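Local coordinates for protein probable TonB-dependent siderophore receptor PiuA (Acinetobacter baumannii, PDB 5FP1) that sits in the outer membrane and probably takes up iron by binding iron-loaded siderophores, possibly ferric enterobactin, as a TonB-dependent receptor, at residues A[175-185]-A[200-211]. Numbering follows the deposited sequence. Where two conformers were deposited one is given.
Sequences GIAARVAVLGH and RVGIAPSITFGL
Arg200 lays its guanidinium flat against the imidazole of His185, the two planes 19° apart and their centres 4.0 Å from each other. Arg200 NH2 rides over the His185 ring toward its rim, while His185 CD2 sits beneath the middle of the guanidinium. The arginine reaches this place because CG starts between the backbone N and the carbonyl carbon (chi1 57°) and the chain then runs extended to NE. Each group is also held by a partner of its own: a salt bridge from Arg200 NE to Glu110 and a hydrogen bond between His185 NE2 and Asn187.

The pair belongs to an antiparallel ladder in which Ala177, Arg179, Ala181, Leu183 and His185 face Thr208, Ser206, Ala204, Gly202 and Arg200 as hydrogen-bonded pairs. Pro205 has no N-H to give, yet the ladder is not broken, since it falls at a non-hydrogen-bonded position opposite Val180. There Val180 CG2 meets Ile203 CG1 at 3.8 Å and Pro205 CB at 4.0 Å, so one methyl bridges two residues of the neighbouring strand.

Beyond Ala177 and Thr208, Ile176 CD1 comes to the edge of the Phe209 ring, 3.7 Å from Phe209 CD2. Leu211 N then donates to a lone pair of Gly175 O in the carbonyl plane (2.9 Å), and Leu211 CD1 folds back to within 3.8 Å of Ala177 CB.

The face of Arg179, Ser206, His185 and Arg200 mixes charged and polar groups with Leu183 and alanines; Arg179 is salt-bridged to Asp167. The bond to Glu110 of the plug is consistent with this face turning to the lumen, whereas that of Val180, Val182, Ile203 and Ile207 probably meets lipid. Such alternation, mixed inside and apolar outside, is characteristic of a transmembrane beta hairpin in the barrel of TonB-dependent receptors.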
loop_
_atom_site.group_PDB
_atom_site.type_symbol
_atom_site.label_atom_id
_atom_site.label_comp_id
_atom_site.label_asym_id
_atom_site.label_seq_id
_atom_site.Cartn_x
_atom_site.Cartn_y
_atom_site.Cartn_z
ATOM N N GLY A 175 18.643 6.967 30.363
ATOM C CA GLY A 175 18.737 7.153 28.924
ATOM C C GLY A 175 18.356 5.919 28.106
ATOM O O GLY A 175 18.343 5.976 26.870
ATOM N N ILE A 176 18.067 4.808 28.790
ATOM C CA ILE A 176 17.713 3.540 28.137
ATOM C C ILE A 176 16.234 3.303 28.333
ATOM O O ILE A 176 15.686 3.494 29.432
ATOM C CB ILE A 176 18.528 2.358 28.694
ATOM C CG1 ILE A 176 20.025 2.644 28.580
ATOM C CG2 ILE A 176 18.202 1.072 27.949
ATOM C CD1 ILE A 176 20.926 1.491 28.987
ATOM N N ALA A 177 15.556 2.941 27.248
ATOM C CA ALA A 177 14.177 2.498 27.338
ATOM C C ALA A 177 13.943 1.314 26.390
ATOM O O ALA A 177 14.647 1.182 25.402
ATOM C CB ALA A 177 13.235 3.617 27.034
ATOM N N ALA A 178 13.004 0.443 26.741
ATOM C CA ALA A 178 12.709 -0.742 25.938
ATOM C C ALA A 178 11.217 -0.848 25.789
ATOM O O ALA A 178 10.473 -0.420 26.664
ATOM C CB ALA A 178 13.275 -2.001 26.586
ATOM N N ARG A 179 10.771 -1.369 24.644
ATOM C CA ARG A 179 9.350 -1.413 24.334
ATOM C C ARG A 179 9.059 -2.736 23.630
ATOM O O ARG A 179 9.911 -3.272 22.940
ATOM C CB ARG A 179 8.982 -0.247 23.434
ATOM C CG ARG A 179 7.508 -0.135 23.145
ATOM C CD ARG A 179 7.235 1.061 22.263
ATOM N NE ARG A 179 5.808 1.295 22.097
ATOM C CZ ARG A 179 5.293 2.424 21.628
ATOM N NH1 ARG A 179 6.086 3.417 21.250
ATOM N NH2 ARG A 179 3.982 2.558 21.533
ATOM N N VAL A 180 7.878 -3.287 23.850
ATOM C CA VAL A 180 7.451 -4.447 23.077
ATOM C C VAL A 180 5.959 -4.361 22.819
ATOM O O VAL A 180 5.186 -4.038 23.719
ATOM C CB VAL A 180 7.806 -5.768 23.763
ATOM C CG1 VAL A 180 7.076 -5.913 25.077
ATOM C CG2 VAL A 180 7.468 -6.942 22.846
ATOM N N ALA A 181 5.559 -4.591 21.565
ATOM C CA ALA A 181 4.144 -4.752 21.220
ATOM C C ALA A 181 3.922 -6.195 20.779
ATOM O O ALA A 181 4.795 -6.804 20.168
ATOM C CB ALA A 181 3.739 -3.777 20.127
ATOM N N VAL A 182 2.787 -6.760 21.150
ATOM C CA VAL A 182 2.486 -8.145 20.821
ATOM C C VAL A 182 1.066 -8.181 20.282
ATOM O O VAL A 182 0.230 -7.368 20.671
ATOM C CB VAL A 182 2.604 -9.084 22.040
ATOM C CG1 VAL A 182 2.570 -10.526 21.596
ATOM C CG2 VAL A 182 3.906 -8.851 22.790
ATOM N N LEU A 183 0.814 -9.118 19.375
ATOM C CA LEU A 183 -0.449 -9.193 18.658
ATOM C C LEU A 183 -0.857 -10.646 18.526
ATOM O O LEU A 183 -0.047 -11.493 18.151
ATOM C CB LEU A 183 -0.331 -8.584 17.244
ATOM C CG LEU A 183 -1.517 -8.861 16.298
ATOM C CD1 LEU A 183 -2.721 -8.030 16.678
ATOM C CD2 LEU A 183 -1.131 -8.625 14.831
ATOM N N GLY A 184 -2.137 -10.880 18.786
ATOM C CA GLY A 184 -2.834 -12.094 18.400
ATOM C C GLY A 184 -4.146 -11.725 17.758
ATOM O O GLY A 184 -4.922 -10.966 18.315
ATOM N N HIS A 185 -4.416 -12.254 16.565
ATOM C CA HIS A 185 -5.588 -11.810 15.823
ATOM C C HIS A 185 -6.198 -12.905 14.975
ATOM O O HIS A 185 -5.483 -13.663 14.343
ATOM C CB HIS A 185 -5.230 -10.658 14.897
ATOM C CG HIS A 185 -6.364 -10.210 14.033
ATOM N ND1 HIS A 185 -7.129 -9.110 14.326
ATOM C CD2 HIS A 185 -6.885 -10.739 12.898
ATOM C CE1 HIS A 185 -8.091 -8.990 13.425
ATOM N NE2 HIS A 185 -7.951 -9.955 12.538
ATOM N N ARG A 200 -3.309 -14.342 12.614
ATOM C CA ARG A 200 -1.948 -13.880 12.669
ATOM C C ARG A 200 -1.452 -13.554 14.075
ATOM O O ARG A 200 -2.237 -13.248 14.973
ATOM C CB ARG A 200 -1.759 -12.680 11.725
ATOM C CG ARG A 200 -2.631 -11.500 11.953
ATOM C CD ARG A 200 -2.593 -10.508 10.780
ATOM N NE ARG A 200 -3.536 -9.410 10.987
ATOM C CZ ARG A 200 -4.728 -9.326 10.417
ATOM N NH1 ARG A 200 -5.170 -10.293 9.614
ATOM N NH2 ARG A 200 -5.518 -8.303 10.694
ATOM N N VAL A 201 -0.139 -13.611 14.225
ATOM C CA VAL A 201 0.549 -13.290 15.470
ATOM C C VAL A 201 1.773 -12.449 15.135
ATOM O O VAL A 201 2.426 -12.649 14.093
ATOM C CB VAL A 201 0.949 -14.599 16.190
ATOM C CG1 VAL A 201 1.949 -14.345 17.312
ATOM C CG2 VAL A 201 -0.301 -15.303 16.704
ATOM N N GLY A 202 2.064 -11.477 15.986
ATOM C CA GLY A 202 3.231 -10.654 15.803
ATOM C C GLY A 202 3.855 -10.184 17.101
ATOM O O GLY A 202 3.221 -10.165 18.159
ATOM N N ILE A 203 5.101 -9.762 16.992
ATOM C CA ILE A 203 5.796 -9.152 18.095
ATOM C C ILE A 203 6.759 -8.118 17.533
ATOM O O ILE A 203 7.329 -8.293 16.436
ATOM C CB ILE A 203 6.526 -10.244 18.939
ATOM C CG1 ILE A 203 7.087 -9.645 20.239
ATOM C CG2 ILE A 203 7.636 -10.884 18.157
ATOM C CD1 ILE A 203 7.535 -10.717 21.234
ATOM N N ALA A 204 6.924 -7.020 18.271
ATOM C CA ALA A 204 7.789 -5.925 17.856
ATOM C C ALA A 204 8.493 -5.325 19.072
ATOM O O ALA A 204 8.006 -4.345 19.614
ATOM C CB ALA A 204 6.977 -4.822 17.193
ATOM N N PRO A 205 9.605 -5.920 19.482
ATOM C CA PRO A 205 10.429 -5.400 20.562
ATOM C C PRO A 205 11.513 -4.447 20.079
ATOM O O PRO A 205 12.145 -4.672 19.030
ATOM C CB PRO A 205 11.065 -6.658 21.114
ATOM C CG PRO A 205 11.208 -7.551 19.934
ATOM C CD PRO A 205 10.148 -7.178 18.944
ATOM N N SER A 206 11.767 -3.402 20.859
ATOM C CA SER A 206 12.904 -2.553 20.580
ATOM C C SER A 206 13.556 -2.002 21.863
ATOM O O SER A 206 12.938 -1.972 22.920
ATOM C CB SER A 206 12.468 -1.393 19.693
ATOM O OG SER A 206 11.434 -0.691 20.294
ATOM N N ILE A 207 14.775 -1.517 21.715
ATOM C CA ILE A 207 15.439 -0.846 22.822
ATOM C C ILE A 207 16.255 0.307 22.313
ATOM O O ILE A 207 16.843 0.229 21.240
ATOM C CB ILE A 207 16.294 -1.858 23.634
ATOM C CG1 ILE A 207 16.954 -1.173 24.846
ATOM C CG2 ILE A 207 17.333 -2.536 22.776
ATOM C CD1 ILE A 207 17.604 -2.187 25.772
ATOM N N THR A 208 16.216 1.407 23.051
ATOM C CA THR A 208 16.930 2.621 22.662
ATOM C C THR A 208 17.849 3.088 23.814
ATOM O O THR A 208 17.545 2.863 24.989
ATOM C CB THR A 208 15.948 3.720 22.200
ATOM O OG1 THR A 208 16.649 4.745 21.485
ATOM C CG2 THR A 208 15.194 4.340 23.332
ATOM N N PHE A 209 18.984 3.672 23.431
ATOM C CA PHE A 209 20.053 4.078 24.340
ATOM C C PHE A 209 20.405 5.543 24.063
ATOM O O PHE A 209 20.364 5.982 22.904
ATOM C CB PHE A 209 21.294 3.245 24.095
ATOM C CG PHE A 209 21.077 1.756 24.174
ATOM C CD1 PHE A 209 20.683 1.033 23.057
ATOM C CD2 PHE A 209 21.319 1.067 25.358
ATOM C CE1 PHE A 209 20.506 -0.333 23.121
ATOM C CE2 PHE A 209 21.148 -0.304 25.431
ATOM C CZ PHE A 209 20.747 -1.008 24.310
ATOM N N GLY A 210 20.761 6.297 25.107
ATOM C CA GLY A 210 21.238 7.681 24.909
ATOM C C GLY A 210 20.126 8.700 24.777
ATOM O O GLY A 210 20.331 9.813 24.265
ATOM N N LEU A 211 18.947 8.346 25.262
ATOM C CA LEU A 211 17.847 9.276 25.260
ATOM C C LEU A 211 18.305 10.605 25.834
ATOM O O LEU A 211 19.017 10.636 26.839
ATOM C CB LEU A 211 16.682 8.745 26.077
ATOM C CG LEU A 211 15.830 7.663 25.429
ATOM C CD1 LEU A 211 14.938 7.019 26.489
ATOM C CD2 LEU A 211 15.008 8.245 24.283
#